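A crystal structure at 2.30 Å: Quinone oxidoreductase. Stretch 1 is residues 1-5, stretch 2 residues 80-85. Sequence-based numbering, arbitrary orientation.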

HETATM    1  N   MSE A   1      16.500  13.340 -20.323  1.00 30.41           N
HETATM    2  CA  MSE A   1      16.525  12.136 -19.439  1.00 30.96           C
HETATM    3  C   MSE A   1      15.657  11.023 -20.006  1.00 30.50           C
HETATM    4  O   MSE A   1      14.764  11.266 -20.817  1.00 29.86           O
HETATM    5  CB  MSE A   1      15.998  12.487 -18.050  1.00 33.28           C
HETATM    6  CG  MSE A   1      14.552  12.938 -18.057  1.00 34.05           C
HETATM    7 SE   MSE A   1      13.793  13.075 -16.285  1.00 40.76          SE
HETATM    8  CE  MSE A   1      11.930  13.228 -16.776  1.00 35.76           C
ATOM      9  N   LYS A   2      15.920   9.801 -19.565  1.00 29.44           N
ATOM     10  CA  LYS A   2      15.145   8.660 -20.009  1.00 29.80           C
ATOM     11  C   LYS A   2      13.910   8.572 -19.117  1.00 28.29           C
ATOM     12  O   LYS A   2      13.949   8.954 -17.946  1.00 26.93           O
ATOM     13  CB  LYS A   2      15.987   7.378 -19.908  1.00 32.62           C
ATOM     14  CG  LYS A   2      16.519   7.079 -18.509  1.00 37.08           C
ATOM     15  CD  LYS A   2      17.403   5.814 -18.468  1.00 39.65           C
ATOM     16  CE  LYS A   2      17.850   5.494 -17.035  1.00 40.87           C
ATOM     17  NZ  LYS A   2      18.741   4.299 -16.928  1.00 40.63           N
ATOM     18  N   ALA A   3      12.807   8.086 -19.669  1.00 26.59           N
ATOM     19  CA  ALA A   3      11.583   7.965 -18.887  1.00 25.06           C
ATOM     20  C   ALA A   3      10.565   7.111 -19.610  1.00 23.86           C
ATOM     21  O   ALA A   3      10.595   7.000 -20.836  1.00 23.96           O
ATOM     22  CB  ALA A   3      10.993   9.347 -18.620  1.00 24.33           C
ATOM     23  N   TRP A   4       9.665   6.506 -18.842  1.00 21.54           N
ATOM     24  CA  TRP A   4       8.613   5.688 -19.420  1.00 21.26           C
ATOM     25  C   TRP A   4       7.356   6.534 -19.514  1.00 21.91           C
ATOM     26  O   TRP A   4       6.948   7.183 -18.546  1.00 19.55           O
ATOM     27  CB  TRP A   4       8.346   4.444 -18.568  1.00 20.79           C
ATOM     28  CG  TRP A   4       9.423   3.407 -18.681  1.00 22.82           C
ATOM     29  CD1 TRP A   4      10.441   3.173 -17.799  1.00 22.96           C
ATOM     30  CD2 TRP A   4       9.590   2.459 -19.744  1.00 24.52           C
ATOM     31  NE1 TRP A   4      11.228   2.135 -18.245  1.00 22.55           N
ATOM     32  CE2 TRP A   4      10.729   1.678 -19.435  1.00 23.64           C
ATOM     33  CE3 TRP A   4       8.887   2.193 -20.928  1.00 24.14           C
ATOM     34  CZ2 TRP A   4      11.181   0.646 -20.268  1.00 24.27           C
ATOM     35  CZ3 TRP A   4       9.339   1.163 -21.758  1.00 25.30           C
ATOM     36  CH2 TRP A   4      10.476   0.402 -21.419  1.00 24.12           C
ATOM     37  N   VAL A   5       6.751   6.541 -20.694  1.00 22.93           N
ATOM     38  CA  VAL A   5       5.548   7.320 -20.910  1.00 24.15           C
ATOM     39  C   VAL A   5       4.435   6.455 -21.464  1.00 23.89           C
ATOM     40  O   VAL A   5       4.666   5.597 -22.317  1.00 24.41           O
ATOM     41  CB  VAL A   5       5.812   8.481 -21.889  1.00 24.47           C
ATOM     42  CG1 VAL A   5       4.550   9.321 -22.056  1.00 27.02           C
ATOM     43  CG2 VAL A   5       6.949   9.345 -21.365  1.00 24.43           C
ATOM     44  N   GLY A  80       7.095   9.064 -11.731  1.00 23.95           N
ATOM     45  CA  GLY A  80       7.991   8.154 -11.035  1.00 22.40           C
ATOM     46  C   GLY A  80       9.022   7.445 -11.893  1.00 22.95           C
ATOM     47  O   GLY A  80      10.227   7.525 -11.622  1.00 22.96           O
ATOM     48  N   LEU A  81       8.555   6.743 -12.925  1.00 21.84           N
ATOM     49  CA  LEU A  81       9.434   5.992 -13.814  1.00 22.19           C
ATOM     50  C   LEU A  81      10.269   6.870 -14.731  1.00 23.22           C
ATOM     51  O   LEU A  81      10.147   6.814 -15.962  1.00 24.10           O
ATOM     52  CB  LEU A  81       8.617   5.000 -14.648  1.00 20.69           C
ATOM     53  CG  LEU A  81       8.052   3.823 -13.857  1.00 21.81           C
ATOM     54  CD1 LEU A  81       7.202   2.959 -14.767  1.00 23.03           C
ATOM     55  CD2 LEU A  81       9.201   3.015 -13.260  1.00 22.56           C
ATOM     56  N   ALA A  82      11.129   7.675 -14.122  1.00 22.67           N
ATOM     57  CA  ALA A  82      12.006   8.565 -14.866  1.00 23.50           C
ATOM     58  C   ALA A  82      13.277   8.766 -14.053  1.00 24.04           C
ATOM     59  O   ALA A  82      13.317   8.431 -12.867  1.00 25.05           O
ATOM     60  CB  ALA A  82      11.312   9.902 -15.109  1.00 22.46           C
ATOM     61  N   GLU A  83      14.309   9.316 -14.683  1.00 24.21           N
ATOM     62  CA  GLU A  83      15.579   9.551 -14.004  1.00 25.62           C
ATOM     63  C   GLU A  83      15.508  10.644 -12.953  1.00 25.05           C
ATOM     64  O   GLU A  83      16.217  10.584 -11.948  1.00 25.68           O
ATOM     65  CB  GLU A  83      16.670   9.897 -15.021  1.00 27.12           C
ATOM     66  CG  GLU A  83      17.219   8.690 -15.741  1.00 30.87           C
ATOM     67  CD  GLU A  83      18.348   9.047 -16.678  1.00 35.15           C
ATOM     68  OE1 GLU A  83      18.082   9.705 -17.707  1.00 35.99           O
ATOM     69  OE2 GLU A  83      19.503   8.674 -16.379  1.00 36.79           O
ATOM     70  N   ARG A  84      14.663  11.642 -13.187  1.00 23.85           N
ATOM     71  CA  ARG A  84      14.514  12.747 -12.249  1.00 26.54           C
ATOM     72  C   ARG A  84      13.063  13.195 -12.185  1.00 26.49           C
ATOM     73  O   ARG A  84      12.343  13.121 -13.185  1.00 26.24           O
ATOM     74  CB  ARG A  84      15.409  13.923 -12.667  1.00 29.09           C
ATOM     75  CG  ARG A  84      16.900  13.630 -12.533  1.00 35.47           C
ATOM     76  CD  ARG A  84      17.759  14.694 -13.194  1.00 40.16           C
ATOM     77  NE  ARG A  84      19.182  14.356 -13.130  1.00 45.53           N
ATOM     78  CZ  ARG A  84      19.911  14.369 -12.014  1.00 47.14           C
ATOM     79  NH1 ARG A  84      19.356  14.708 -10.857  1.00 48.45           N
ATOM     80  NH2 ARG A  84      21.198  14.039 -12.051  1.00 45.75           N
ATOM     81  N   VAL A  85      12.641  13.653 -11.005  1.00 24.93           N
ATOM     82  CA  VAL A  85      11.276  14.122 -10.794  1.00 26.30           C
ATOM     83  C   VAL A  85      11.276  15.340  -9.887  1.00 26.87           C
ATOM     84  O   VAL A  85      12.013  15.379  -8.901  1.00 27.61           O
ATOM     85  CB  VAL A  85      10.396  13.062 -10.093  1.00 27.38           C
ATOM     86  CG1 VAL A  85       8.987  13.126 -10.636  1.00 24.62           C
ATOM     87  CG2 VAL A  85      10.993  11.691 -10.259  1.00 29.93           C
TER

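Two chain segments that meet over a very short length can combine backbone hydrogen bonds with one accepted by a side chain. The contact between residues 1-5 and 80-85 of this quinone oxidoreductase illustrates the point. The touching segments run in nearly opposite directions, 163° apart, and their backbones are joined by a single beta bridge, between Ala3 and Ala82.

Met1, present as selenomethionine, opens the contact and directs its CA-to-CB bond toward the other stretch. With chi1 in the p well and chi2 and chi3 both t, its side chain is extended and lies across the run of the partner segment. Met1 CE lies 3.8 Å from Ala82 CB, an apolar contact, while Met1 SE approaches Arg84 O to 3.4 Å. The same residue is touched from another side chain, for Met1 CA is 3.4 Å from Glu83 OE1.

That carboxylate oxygen has its principal partner one residue further on. Lys2 N donates a hydrogen bond to Glu83 OE1 at 2.9 Å, and the angle of 171° at the hydrogen makes it almost linear. Here a side chain accepts from a strand amide, a role that a backbone carbonyl would fill in a regular sheet. In return, Glu83 N donates to Lys2 O, but this bond is weak, at 3.3 Å and 150°. Glu83 thus engages both polar backbone atoms of Lys2, one through its side chain and the other through its own backbone. The charged ends do not form a salt bridge: Lys2 NZ and Glu83 OE2 are 4.5 Å apart, so their opposite charges are merely near each other.

At Ala3 the chains draw close, its CA lying 4.1 Å from Ala82 CA. Both CB atoms point sideways relative to the opposing stretch, and Ala3 CB meets Ala82 CB at 3.6 Å. This small apolar pair is buried. Beside it, Ala3 CA makes a CA-H...O contact of 3.5 Å with Leu81 O.

The same carbonyl accepts the other strong hydrogen bond of the contact: Trp4 N lies 2.9 Å from Leu81 O, with an angle of 170°. Trp4 CB and Leu81 CB pack at 4.0 Å, and the leucine approaches the indole obliquely. Trp4 NE1 is satisfied elsewhere in the structure. Val5, whose CA-to-CB bond points away, makes no contact. The two near-linear bonds, at Lys2 N and Trp4 N, therefore flank the Ala3 bridge in sequence, one accepted by a carboxylate and the other by a backbone carbonyl.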